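Local coordinates for protein probable starch synthase 4, chloroplastic/amyloplastic (Arabidopsis thaliana, PDB 6GNE) that is a probable plastid starch synthase with the two-domain GT-B glycosyltransferase fold, holding adenosine-5'-diphosphate and a glycan in the cleft between its domains, at residues V22-G27 and L373-A378; G29-G34 and C399-M404; I258-G263 and G484-Q489. All blocks are in the same frame, centred on the assembly; numbering follows the deposited sequence.

Interaction 1: V22-G27 and L373-A378; sequences VAKVGG and LKYDEA. With ADP (adenosine-5'-diphosphate), chain F; AC1 (4,6-dideoxy-4-{[(1S,4R,5S,6S)-4,5,6-trihydroxy-3-(hydroxymethyl)cyclohex-2-en-1-yl]amino}-alpha-D-glucopyranose), chain C.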
loop_
_atom_site.group_PDB
_atom_site.type_symbol
_atom_site.label_atom_id
_atom_site.label_comp_id
_atom_site.label_asym_id
_atom_site.label_seq_id
_atom_site.Cartn_x
_atom_site.Cartn_y
_atom_site.Cartn_z
ATOM N N VAL A 22 3.719 -1.174 12.584
ATOM C CA VAL A 22 4.973 -0.734 13.139
ATOM C C VAL A 22 5.736 0.269 12.280
ATOM O O VAL A 22 6.375 1.185 12.807
ATOM C CB VAL A 22 5.874 -1.952 13.510
ATOM C CG1 VAL A 22 6.319 -2.777 12.292
ATOM C CG2 VAL A 22 7.092 -1.510 14.298
ATOM N N ALA A 23 5.688 0.104 10.963
ATOM C CA ALA A 23 6.326 1.026 10.052
ATOM C C ALA A 23 5.488 1.162 8.809
ATOM O O ALA A 23 5.605 0.346 7.902
ATOM C CB ALA A 23 7.711 0.522 9.712
ATOM N N LYS A 24 4.646 2.195 8.773
ATOM C CA LYS A 24 3.661 2.354 7.730
ATOM C C LYS A 24 3.575 3.776 7.211
ATOM O O LYS A 24 3.420 4.730 7.987
ATOM C CB LYS A 24 2.292 1.966 8.264
ATOM C CG LYS A 24 1.205 2.178 7.233
ATOM C CD LYS A 24 -0.165 1.991 7.814
ATOM C CE LYS A 24 -1.204 2.259 6.740
ATOM N NZ LYS A 24 -2.496 1.601 7.051
ATOM N N VAL A 25 3.624 3.897 5.882
ATOM C CA VAL A 25 3.377 5.153 5.172
ATOM C C VAL A 25 2.081 5.057 4.353
ATOM O O VAL A 25 1.274 5.970 4.375
ATOM C CB VAL A 25 4.574 5.515 4.260
ATOM C CG1 VAL A 25 4.228 6.719 3.361
ATOM C CG2 VAL A 25 5.806 5.809 5.122
ATOM N N GLY A 26 1.908 3.981 3.590
ATOM C CA GLY A 26 0.646 3.727 2.949
ATOM C C GLY A 26 0.330 2.259 2.785
ATOM O O GLY A 26 0.493 1.474 3.715
ATOM N N GLY A 27 -0.115 1.890 1.591
ATOM C CA GLY A 27 -0.602 0.571 1.335
ATOM C C GLY A 27 0.426 -0.548 1.333
ATOM O O GLY A 27 0.074 -1.706 1.570
ATOM N N LEU A 373 -5.710 17.831 8.326
ATOM C CA LEU A 373 -4.508 17.768 7.510
ATOM C C LEU A 373 -3.360 17.130 8.267
ATOM O O LEU A 373 -2.481 17.816 8.766
ATOM C CB LEU A 373 -4.148 19.153 6.978
ATOM C CG LEU A 373 -5.275 19.794 6.138
ATOM C CD1 LEU A 373 -4.782 21.115 5.529
ATOM C CD2 LEU A 373 -5.839 18.861 5.076
ATOM N N LYS A 374 -3.415 15.809 8.371
ATOM C CA LYS A 374 -2.469 15.023 9.152
ATOM C C LYS A 374 -2.654 13.514 8.900
ATOM O O LYS A 374 -3.667 13.099 8.372
ATOM C CB LYS A 374 -2.643 15.299 10.660
ATOM C CG LYS A 374 -4.016 14.887 11.201
ATOM C CD LYS A 374 -4.267 15.378 12.611
ATOM C CE LYS A 374 -5.468 14.656 13.185
ATOM N NZ LYS A 374 -5.740 15.120 14.556
ATOM N N TYR A 375 -1.644 12.726 9.271
ATOM C CA TYR A 375 -1.722 11.268 9.323
ATOM C C TYR A 375 -2.300 10.923 10.689
ATOM O O TYR A 375 -1.768 11.376 11.663
ATOM C CB TYR A 375 -0.327 10.607 9.145
ATOM C CG TYR A 375 -0.469 9.126 9.024
ATOM C CD1 TYR A 375 -0.824 8.548 7.795
ATOM C CD2 TYR A 375 -0.372 8.285 10.159
ATOM C CE1 TYR A 375 -1.043 7.179 7.666
ATOM C CE2 TYR A 375 -0.608 6.923 10.044
ATOM C CZ TYR A 375 -0.937 6.375 8.785
ATOM O OH TYR A 375 -1.166 5.017 8.651
ATOM N N ASP A 376 -3.402 10.183 10.763
ATOM C CA ASP A 376 -3.949 9.740 12.055
ATOM C C ASP A 376 -4.705 8.412 11.912
ATOM O O ASP A 376 -5.793 8.348 11.328
ATOM C CB ASP A 376 -4.867 10.821 12.636
ATOM C CG ASP A 376 -5.322 10.532 14.063
ATOM O OD1 ASP A 376 -5.544 9.373 14.441
ATOM O OD2 ASP A 376 -5.518 11.499 14.817
ATOM N N GLU A 377 -4.127 7.368 12.500
ATOM C CA GLU A 377 -4.648 6.013 12.406
ATOM C C GLU A 377 -5.989 5.867 13.092
ATOM O O GLU A 377 -6.968 5.446 12.499
ATOM C CB GLU A 377 -3.658 4.992 13.003
ATOM C CG GLU A 377 -3.885 3.594 12.441
ATOM C CD GLU A 377 -3.282 2.446 13.249
ATOM O OE1 GLU A 377 -3.582 1.303 12.846
ATOM O OE2 GLU A 377 -2.523 2.655 14.236
ATOM N N ALA A 378 -6.031 6.221 14.359
ATOM C CA ALA A 378 -7.269 6.124 15.124
ATOM C C ALA A 378 -8.427 6.772 14.337
ATOM O O ALA A 378 -9.465 6.155 14.101
ATOM C CB ALA A 378 -7.087 6.765 16.503
HETATM P PB ADP F . -1.338 4.477 -1.102
HETATM O O1B ADP F . -0.531 3.221 -0.960
HETATM O O2B ADP F . -1.266 5.453 0.036
HETATM O O3B ADP F . -1.059 5.152 -2.425
HETATM P PA ADP F . -3.520 2.667 -0.564
HETATM O O1A ADP F . -5.005 2.819 -0.717
HETATM O O2A ADP F . -2.935 1.442 -1.217
HETATM O O3A ADP F . -2.883 4.030 -1.138
HETATM O "O5'" ADP F . -3.090 2.634 0.983
HETATM C "C5'" ADP F . -3.417 3.689 1.888
HETATM C "C4'" ADP F . -3.407 3.275 3.371
HETATM O "O4'" ADP F . -2.940 4.368 4.177
HETATM C "C3'" ADP F . -4.785 2.973 3.921
HETATM O "O3'" ADP F . -4.650 2.082 5.016
HETATM C "C2'" ADP F . -5.262 4.305 4.438
HETATM O "O2'" ADP F . -6.257 4.186 5.439
HETATM C "C1'" ADP F . -3.990 4.858 5.010
HETATM N N9 ADP F . -3.925 6.336 5.011
HETATM C C8 ADP F . -3.661 7.137 3.971
HETATM N N7 ADP F . -3.635 8.430 4.364
HETATM C C5 ADP F . -3.884 8.469 5.683
HETATM C C6 ADP F . -4.013 9.521 6.739
HETATM N N6 ADP F . -3.870 10.832 6.419
HETATM N N1 ADP F . -4.283 9.105 8.009
HETATM C C2 ADP F . -4.444 7.788 8.299
HETATM N N3 ADP F . -4.346 6.806 7.389
HETATM C C4 ADP F . -4.077 7.080 6.097
HETATM C C1 AC1 C . 5.704 4.026 -1.358
HETATM O O2 AC1 C . 6.681 2.586 -3.047
HETATM C C2 AC1 C . 5.509 2.790 -2.242
HETATM C C4A AC1 C . -1.249 0.302 -3.793
HETATM C C3 AC1 C . 4.226 2.895 -3.082
HETATM O O3 AC1 C . 4.104 1.675 -3.818
HETATM C C4 AC1 C . 3.023 3.146 -2.167
HETATM N N4A AC1 C . 1.720 3.188 -2.857
HETATM C C5 AC1 C . 3.327 4.447 -1.420
HETATM O O5 AC1 C . 4.503 4.277 -0.625
HETATM C C6 AC1 C . 2.235 4.858 -0.448
HETATM C C1B AC1 C . 1.135 2.060 -3.596
HETATM C C2B AC1 C . -0.080 2.443 -4.479
HETATM O O2B AC1 C . -0.272 3.865 -4.605
HETATM C C3B AC1 C . -1.395 1.792 -4.062
HETATM O O3B AC1 C . -2.272 1.895 -5.181
HETATM O O4 AC1 C . -2.496 -0.209 -3.318
HETATM C C5B AC1 C . -0.132 0.021 -2.833
HETATM C C7B AC1 C . 0.908 0.852 -2.709
HETATM C C6B AC1 C . -0.143 -1.259 -2.029
HETATM O O6B AC1 C . -0.070 -2.400 -2.893
#
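K24 and Y375 meet across the mouth of a GT-B cleft, the fold in which two Rossmann-like domains close on a nucleotide lying between them. K24 comes from the loop ahead of helix 27-41 in one domain, Y375 from the turn that leads into helix 377-386 in the other. Protein touches protein sparingly here, and no hydrogen bond joins the two segments directly. The two side chains cross at about a right angle, so that the phenol end rests on the lysine's methylenes, with K24 CD 3.3 Å from Y375 OH.

The close packing gathers around ADP. Its adenine lies over one face of the Y375 ring, ADP C2 standing 3.5 Å above the ring plane and displaced toward the rim. With Y375 CG turned anti to its own nitrogen (chi1 -173°), the ring reaches over the base while the main chain on its two flanks reads the base's polar edge: ADP N6 donates to K374 O at 3.0 Å, and D376 N donates to ADP N1 at 3.1 Å. K24 extends alongside the ribose, and its NZ gives a hydrogen bond of 3.0 Å to ADP O3' while also forming a salt bridge with D30. The lysine thus ties the sugar to its own domain.

The solvent side is looser. Y375 remains exposed even with ADP in place. The approach of V25 O to Y375 CE1 is also loose, no nearer than 4.2 Å. K24 NZ and E377 OE1 are 5.9 Å apart, too far for a salt bridge, although their opposite charges may attract weakly. At the far end of the nucleotide, G27 N donates to the phosphate oxygen ADP O1B over 2.9 Å.

Interaction 2: G29-G34 and C399-M404; sequences GDVVAG and CGLTQM. With ADP (adenosine-5'-diphosphate), chain F; AC1 (4,6-dideoxy-4-{[(1S,4R,5S,6S)-4,5,6-trihydroxy-3-(hydroxymethyl)cyclohex-2-en-1-yl]amino}-alpha-D-glucopyranose), chain C.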
loop_
_atom_site.group_PDB
_atom_site.type_symbol
_atom_site.label_atom_id
_atom_site.label_comp_id
_atom_site.label_asym_id
_atom_site.label_seq_id
_atom_site.Cartn_x
_atom_site.Cartn_y
_atom_site.Cartn_z
ATOM N N GLY A 29 3.023 -1.098 3.361
ATOM C CA GLY A 29 3.023 -1.610 4.708
ATOM C C GLY A 29 1.820 -2.474 5.035
ATOM O O GLY A 29 1.979 -3.449 5.749
ATOM N N ASP A 30 0.626 -2.096 4.567
ATOM C CA ASP A 30 -0.583 -2.878 4.821
ATOM C C ASP A 30 -0.493 -4.258 4.191
ATOM O O ASP A 30 -0.863 -5.265 4.812
ATOM C CB ASP A 30 -1.840 -2.179 4.273
ATOM C CG ASP A 30 -2.342 -1.069 5.165
ATOM O OD1 ASP A 30 -1.861 -0.875 6.296
ATOM O OD2 ASP A 30 -3.292 -0.388 4.744
ATOM N N VAL A 31 -0.010 -4.268 2.951
ATOM C CA VAL A 31 0.102 -5.475 2.162
ATOM C C VAL A 31 1.108 -6.465 2.742
ATOM O O VAL A 31 0.829 -7.670 2.806
ATOM C CB VAL A 31 0.427 -5.132 0.688
ATOM C CG1 VAL A 31 0.798 -6.394 -0.118
ATOM C CG2 VAL A 31 -0.786 -4.408 0.062
ATOM N N VAL A 32 2.255 -5.963 3.180
ATOM C CA VAL A 32 3.292 -6.846 3.706
ATOM C C VAL A 32 2.725 -7.619 4.886
ATOM O O VAL A 32 2.866 -8.826 4.924
ATOM C CB VAL A 32 4.589 -6.092 4.075
ATOM C CG1 VAL A 32 5.553 -6.974 4.852
ATOM C CG2 VAL A 32 5.246 -5.608 2.794
ATOM N N ALA A 33 2.056 -6.932 5.811
ATOM C CA ALA A 33 1.420 -7.580 6.973
ATOM C C ALA A 33 0.263 -8.517 6.568
ATOM O O ALA A 33 0.167 -9.660 7.027
ATOM C CB ALA A 33 0.932 -6.533 7.963
ATOM N N GLY A 34 -0.588 -8.032 5.681
ATOM C CA GLY A 34 -1.779 -8.764 5.311
ATOM C C GLY A 34 -1.504 -10.056 4.555
ATOM O O GLY A 34 -2.060 -11.103 4.899
ATOM N N CYS A 399 -3.398 -0.309 -7.022
ATOM C CA CYS A 399 -4.474 -1.075 -6.426
ATOM C C CYS A 399 -5.453 -0.184 -5.660
ATOM O O CYS A 399 -6.616 -0.051 -6.036
ATOM C CB CYS A 399 -3.959 -2.166 -5.528
ATOM S SG CYS A 399 -5.293 -3.191 -4.840
ATOM N N GLY A 400 -4.980 0.404 -4.578
ATOM C CA GLY A 400 -5.838 1.096 -3.644
ATOM C C GLY A 400 -6.478 0.110 -2.678
ATOM O O GLY A 400 -7.028 -0.925 -3.072
ATOM N N LEU A 401 -6.372 0.437 -1.400
ATOM C CA LEU A 401 -6.948 -0.335 -0.319
ATOM C C LEU A 401 -8.121 0.379 0.354
ATOM O O LEU A 401 -9.022 -0.273 0.922
ATOM C CB LEU A 401 -5.870 -0.619 0.713
ATOM C CG LEU A 401 -4.614 -1.325 0.221
ATOM C CD1 LEU A 401 -3.701 -1.599 1.411
ATOM C CD2 LEU A 401 -4.933 -2.624 -0.490
ATOM N N THR A 402 -8.123 1.713 0.295
ATOM C CA THR A 402 -9.114 2.491 1.024
ATOM C C THR A 402 -10.557 2.216 0.563
ATOM O O THR A 402 -11.483 2.230 1.376
ATOM C CB THR A 402 -8.816 3.964 0.908
ATOM O OG1 THR A 402 -8.833 4.342 -0.478
ATOM C CG2 THR A 402 -7.451 4.306 1.575
ATOM N N GLN A 403 -10.732 1.939 -0.726
ATOM C CA GLN A 403 -12.053 1.558 -1.230
ATOM C C GLN A 403 -12.519 0.201 -0.675
ATOM O O GLN A 403 -13.706 -0.012 -0.461
ATOM C CB GLN A 403 -12.098 1.553 -2.772
ATOM C CG GLN A 403 -11.581 0.303 -3.517
ATOM C CD GLN A 403 -10.081 0.294 -3.708
ATOM O OE1 GLN A 403 -9.335 1.059 -3.063
ATOM N NE2 GLN A 403 -9.618 -0.561 -4.614
ATOM N N MET A 404 -11.577 -0.713 -0.453
ATOM C CA MET A 404 -11.891 -2.004 0.129
ATOM C C MET A 404 -12.240 -1.843 1.616
ATOM O O MET A 404 -13.246 -2.410 2.084
ATOM C CB MET A 404 -10.737 -2.975 -0.043
ATOM C CG MET A 404 -10.347 -3.219 -1.497
ATOM S SD MET A 404 -9.087 -4.472 -1.716
ATOM C CE MET A 404 -8.593 -4.210 -3.399
HETATM P PB ADP F . -1.338 4.477 -1.102
HETATM O O1B ADP F . -0.531 3.221 -0.960
HETATM O O2B ADP F . -1.266 5.453 0.036
HETATM O O3B ADP F . -1.059 5.152 -2.425
HETATM P PA ADP F . -3.520 2.667 -0.564
HETATM O O1A ADP F . -5.005 2.819 -0.717
HETATM O O2A ADP F . -2.935 1.442 -1.217
HETATM O O3A ADP F . -2.883 4.030 -1.138
HETATM O "O5'" ADP F . -3.090 2.634 0.983
HETATM C "C5'" ADP F . -3.417 3.689 1.888
HETATM C "C4'" ADP F . -3.407 3.275 3.371
HETATM O "O4'" ADP F . -2.940 4.368 4.177
HETATM C "C3'" ADP F . -4.785 2.973 3.921
HETATM O "O3'" ADP F . -4.650 2.082 5.016
HETATM C "C2'" ADP F . -5.262 4.305 4.438
HETATM O "O2'" ADP F . -6.257 4.186 5.439
HETATM C "C1'" ADP F . -3.990 4.858 5.010
HETATM N N9 ADP F . -3.925 6.336 5.011
HETATM C C8 ADP F . -3.661 7.137 3.971
HETATM N N7 ADP F . -3.635 8.430 4.364
HETATM C C5 ADP F . -3.884 8.469 5.683
HETATM C C6 ADP F . -4.013 9.521 6.739
HETATM N N6 ADP F . -3.870 10.832 6.419
HETATM N N1 ADP F . -4.283 9.105 8.009
HETATM C C2 ADP F . -4.444 7.788 8.299
HETATM N N3 ADP F . -4.346 6.806 7.389
HETATM C C4 ADP F . -4.077 7.080 6.097
HETATM C C1 AC1 C . 5.704 4.026 -1.358
HETATM O O2 AC1 C . 6.681 2.586 -3.047
HETATM C C2 AC1 C . 5.509 2.790 -2.242
HETATM C C4A AC1 C . -1.249 0.302 -3.793
HETATM C C3 AC1 C . 4.226 2.895 -3.082
HETATM O O3 AC1 C . 4.104 1.675 -3.818
HETATM C C4 AC1 C . 3.023 3.146 -2.167
HETATM N N4A AC1 C . 1.720 3.188 -2.857
HETATM C C5 AC1 C . 3.327 4.447 -1.420
HETATM O O5 AC1 C . 4.503 4.277 -0.625
HETATM C C6 AC1 C . 2.235 4.858 -0.448
HETATM C C1B AC1 C . 1.135 2.060 -3.596
HETATM C C2B AC1 C . -0.080 2.443 -4.479
HETATM O O2B AC1 C . -0.272 3.865 -4.605
HETATM C C3B AC1 C . -1.395 1.792 -4.062
HETATM O O3B AC1 C . -2.272 1.895 -5.181
HETATM O O4 AC1 C . -2.496 -0.209 -3.318
HETATM C C5B AC1 C . -0.132 0.021 -2.833
HETATM C C7B AC1 C . 0.908 0.852 -2.709
HETATM C C6B AC1 C . -0.143 -1.259 -2.029
HETATM O O6B AC1 C . -0.070 -2.400 -2.893
#
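This is a small, buried interdomain contact in which D30 and V31 of helix 27-41 meet L401 at the approach to helix 402-408, deep in the cleft of the GT-B fold. One methyl of the leucine does the touching: L401 CD1 lies 3.5 Å from D30 CB and, more loosely, 4.3 Å from V31 CG2. The aspartate and leucine side chains lie alongside one another and point opposite ways, while D30 OD2 and the backbone N of L401 both go to ADP.

D30 divides its carboxylate. OD2 accepts a hydrogen bond of 2.8 Å from ADP O3', while OD1 faces K24, which shares that hydroxyl, and the pairing probably helps to fix the rotation of the carboxylate.

On the other side the main chain does the binding. L401 N points almost straight at ADP O1A, 2.8 Å away with an angle of 177° at the hydrogen, and T402 N adds a weak bond to the same oxygen. Since these amides stand where helix 402-408 begins, the helix dipole would be expected to favour the negative phosphate. T402 meanwhile sets its methyl CG2 against the ribose at ADP C2', at 3.6 Å.

The residues just before turn to AC1, the glycan unit next to the diphosphate. C399 N donates to AC1 O3B at 3.1 Å, and G400 N donates chiefly to AC1 O4 at 2.9 Å, with a weak second bond to O3B. Behind this turn the amide of Q403 folds back: NE2 is hydrogen-bonded to S424 OG and adds only weak bonds to C399 O and G400 O. Across the cleft the cyclitol's hydroxymethyl group meets carbon instead: V31 CG2, set anti to its carbonyl carbon, sits 3.6 Å from AC1 O6B.

Interaction 3: I258-G263 and G484-Q489; sequences IGILNG and GSSATQ. With AC1 (4,6-dideoxy-4-{[(1S,4R,5S,6S)-4,5,6-trihydroxy-3-(hydroxymethyl)cyclohex-2-en-1-yl]amino}-alpha-D-glucopyranose), chain C.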
loop_
_atom_site.group_PDB
_atom_site.type_symbol
_atom_site.label_atom_id
_atom_site.label_comp_id
_atom_site.label_asym_id
_atom_site.label_seq_id
_atom_site.Cartn_x
_atom_site.Cartn_y
_atom_site.Cartn_z
ATOM N N ILE A 258 2.719 -11.088 -13.392
ATOM C CA ILE A 258 1.278 -11.205 -13.231
ATOM C C ILE A 258 0.753 -10.192 -12.211
ATOM O O ILE A 258 1.427 -9.889 -11.264
ATOM C CB ILE A 258 0.880 -12.657 -12.891
ATOM C CG1 ILE A 258 -0.641 -12.828 -12.955
ATOM C CG2 ILE A 258 1.455 -13.077 -11.547
ATOM C CD1 ILE A 258 -1.055 -14.255 -13.248
ATOM N N GLY A 259 -0.444 -9.681 -12.455
ATOM C CA GLY A 259 -1.097 -8.737 -11.573
ATOM C C GLY A 259 -2.090 -9.452 -10.685
ATOM O O GLY A 259 -2.932 -10.178 -11.181
ATOM N N ILE A 260 -1.988 -9.234 -9.374
ATOM C CA ILE A 260 -2.840 -9.901 -8.391
ATOM C C ILE A 260 -3.407 -8.833 -7.464
ATOM O O ILE A 260 -2.646 -8.127 -6.774
ATOM C CB ILE A 260 -2.047 -10.905 -7.527
ATOM C CG1 ILE A 260 -1.517 -12.066 -8.366
ATOM C CG2 ILE A 260 -2.915 -11.452 -6.395
ATOM C CD1 ILE A 260 -0.467 -12.905 -7.631
ATOM N N LEU A 261 -4.736 -8.761 -7.425
ATOM C CA LEU A 261 -5.448 -7.765 -6.623
ATOM C C LEU A 261 -5.149 -7.965 -5.152
ATOM O O LEU A 261 -5.366 -9.058 -4.626
ATOM C CB LEU A 261 -6.964 -7.848 -6.856
ATOM C CG LEU A 261 -7.814 -6.683 -6.333
ATOM C CD1 LEU A 261 -7.469 -5.327 -6.975
ATOM C CD2 LEU A 261 -9.284 -7.040 -6.534
ATOM N N ASN A 262 -4.629 -6.922 -4.500
ATOM C CA ASN A 262 -4.422 -6.964 -3.047
ATOM C C ASN A 262 -5.755 -7.317 -2.328
ATOM O O ASN A 262 -6.847 -6.918 -2.775
ATOM C CB ASN A 262 -3.958 -5.613 -2.502
ATOM C CG ASN A 262 -2.574 -5.208 -2.948
ATOM O OD1 ASN A 262 -2.272 -4.008 -2.969
ATOM N ND2 ASN A 262 -1.701 -6.177 -3.224
ATOM N N GLY A 263 -5.665 -8.099 -1.260
ATOM C CA GLY A 263 -6.684 -8.077 -0.223
ATOM C C GLY A 263 -6.375 -7.036 0.848
ATOM O O GLY A 263 -5.435 -6.247 0.733
ATOM N N GLY A 484 -7.596 -14.396 1.429
ATOM C CA GLY A 484 -7.906 -15.773 1.018
ATOM C C GLY A 484 -7.592 -16.119 -0.442
ATOM O O GLY A 484 -6.721 -16.956 -0.761
ATOM N N SER A 485 -8.270 -15.421 -1.328
ATOM C CA SER A 485 -8.160 -15.681 -2.750
ATOM C C SER A 485 -6.763 -15.347 -3.342
ATOM O O SER A 485 -6.146 -16.180 -4.028
ATOM C CB SER A 485 -9.217 -14.856 -3.448
ATOM O OG SER A 485 -9.512 -15.452 -4.648
ATOM N N SER A 486 -6.282 -14.135 -3.073
ATOM C CA SER A 486 -5.005 -13.666 -3.621
ATOM C C SER A 486 -3.768 -14.263 -2.955
ATOM O O SER A 486 -2.736 -14.391 -3.614
ATOM C CB SER A 486 -4.904 -12.142 -3.586
ATOM O OG SER A 486 -5.788 -11.623 -4.519
ATOM N N ALA A 487 -3.839 -14.585 -1.664
ATOM C CA ALA A 487 -2.765 -15.329 -1.010
ATOM C C ALA A 487 -2.563 -16.729 -1.613
ATOM O O ALA A 487 -1.431 -17.191 -1.766
ATOM C CB ALA A 487 -3.015 -15.417 0.476
ATOM N N THR A 488 -3.663 -17.394 -1.953
ATOM C CA THR A 488 -3.628 -18.655 -2.721
ATOM C C THR A 488 -2.941 -18.499 -4.092
ATOM O O THR A 488 -2.226 -19.388 -4.504
ATOM C CB THR A 488 -5.060 -19.258 -2.908
ATOM O OG1 THR A 488 -5.718 -19.374 -1.647
ATOM C CG2 THR A 488 -4.994 -20.621 -3.466
ATOM N N GLN A 489 -3.156 -17.391 -4.798
ATOM C CA GLN A 489 -2.455 -17.172 -6.088
ATOM C C GLN A 489 -0.941 -16.956 -5.913
ATOM O O GLN A 489 -0.153 -17.479 -6.723
ATOM C CB GLN A 489 -2.980 -16.004 -6.885
ATOM C CG GLN A 489 -4.432 -16.020 -7.287
ATOM C CD GLN A 489 -4.740 -14.856 -8.232
ATOM O OE1 GLN A 489 -5.607 -13.997 -7.960
ATOM N NE2 GLN A 489 -3.984 -14.801 -9.331
HETATM C C1 AC1 C . 5.704 4.026 -1.358
HETATM O O2 AC1 C . 6.681 2.586 -3.047
HETATM C C2 AC1 C . 5.509 2.790 -2.242
HETATM C C4A AC1 C . -1.249 0.302 -3.793
HETATM C C3 AC1 C . 4.226 2.895 -3.082
HETATM O O3 AC1 C . 4.104 1.675 -3.818
HETATM C C4 AC1 C . 3.023 3.146 -2.167
HETATM N N4A AC1 C . 1.720 3.188 -2.857
HETATM C C5 AC1 C . 3.327 4.447 -1.420
HETATM O O5 AC1 C . 4.503 4.277 -0.625
HETATM C C6 AC1 C . 2.235 4.858 -0.448
HETATM C C1B AC1 C . 1.135 2.060 -3.596
HETATM C C2B AC1 C . -0.080 2.443 -4.479
HETATM O O2B AC1 C . -0.272 3.865 -4.605
HETATM C C3B AC1 C . -1.395 1.792 -4.062
HETATM O O3B AC1 C . -2.272 1.895 -5.181
HETATM O O4 AC1 C . -2.496 -0.209 -3.318
HETATM C C5B AC1 C . -0.132 0.021 -2.833
HETATM C C7B AC1 C . 0.908 0.852 -2.709
HETATM C C6B AC1 C . -0.143 -1.259 -2.029
HETATM O O6B AC1 C . -0.070 -2.400 -2.893
#
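S486 OG donates to L261 O over 2.6 Å, the one hydrogen bond between these segments. The hydroxyl lies in the carbonyl plane, with a C=O...OG angle of 157°. A chi1 of -70° swings OG anti to the serine's carbonyl carbon and toward the loop, and this places it also against I260 CG2, 3.4 Å away. The small side chain therefore serves two purposes, satisfying a main-chain oxygen and resting on a methyl branch.

One turn further along the helix, Q489 extends beside I260, the two side chains heading contrary ways. Its amide lies against aliphatic carbon, Q489 NE2 standing 3.8 Å from I260 CG1, while the methyl at the far end, I260 CD1, comes within 4.1 Å of Q489 CB. I260 also touches Y490 and L493 of the same helix.

In the GT-B fold the end of the chain characteristically returns to the first domain, and here helix 484-499 does so: it packs beside the exit of strand 257-259, with A487, whose side chain points away from that strand, touching L35 and A38 of helix 27-41. The segment from L261 to G263 then leads out of the first domain's sheet, and L261 and N262 both touch C399 in the cleft.

N262 is turned away from the helix and toward the bound glycan. Its OD1 accepts a hydrogen bond of 2.7 Å from AC1 O6B, on the hydroxymethyl group of the cyclitol ring.

In the fold
From the N terminus the chain passes 22-27 and enters helix 27-41, contributing the first halves of interactions 1 and 2 in quick succession, then threads the first domain's sheet to 258-263. The second domain follows: 373-378 closes the loop of interaction 1 and 399-404 that of interaction 2, before the C-terminal helix returns at 484-489 to complete interaction 3. All three loops cross. Interactions 1 and 2 span the cleft and both touch ADP and AC1, and K24 to D30 joins them. Interactions 2 and 3 meet where C399, V31 and M404 touch N262, linking the 399-404 segment to the C-terminal helix packed on the first domain.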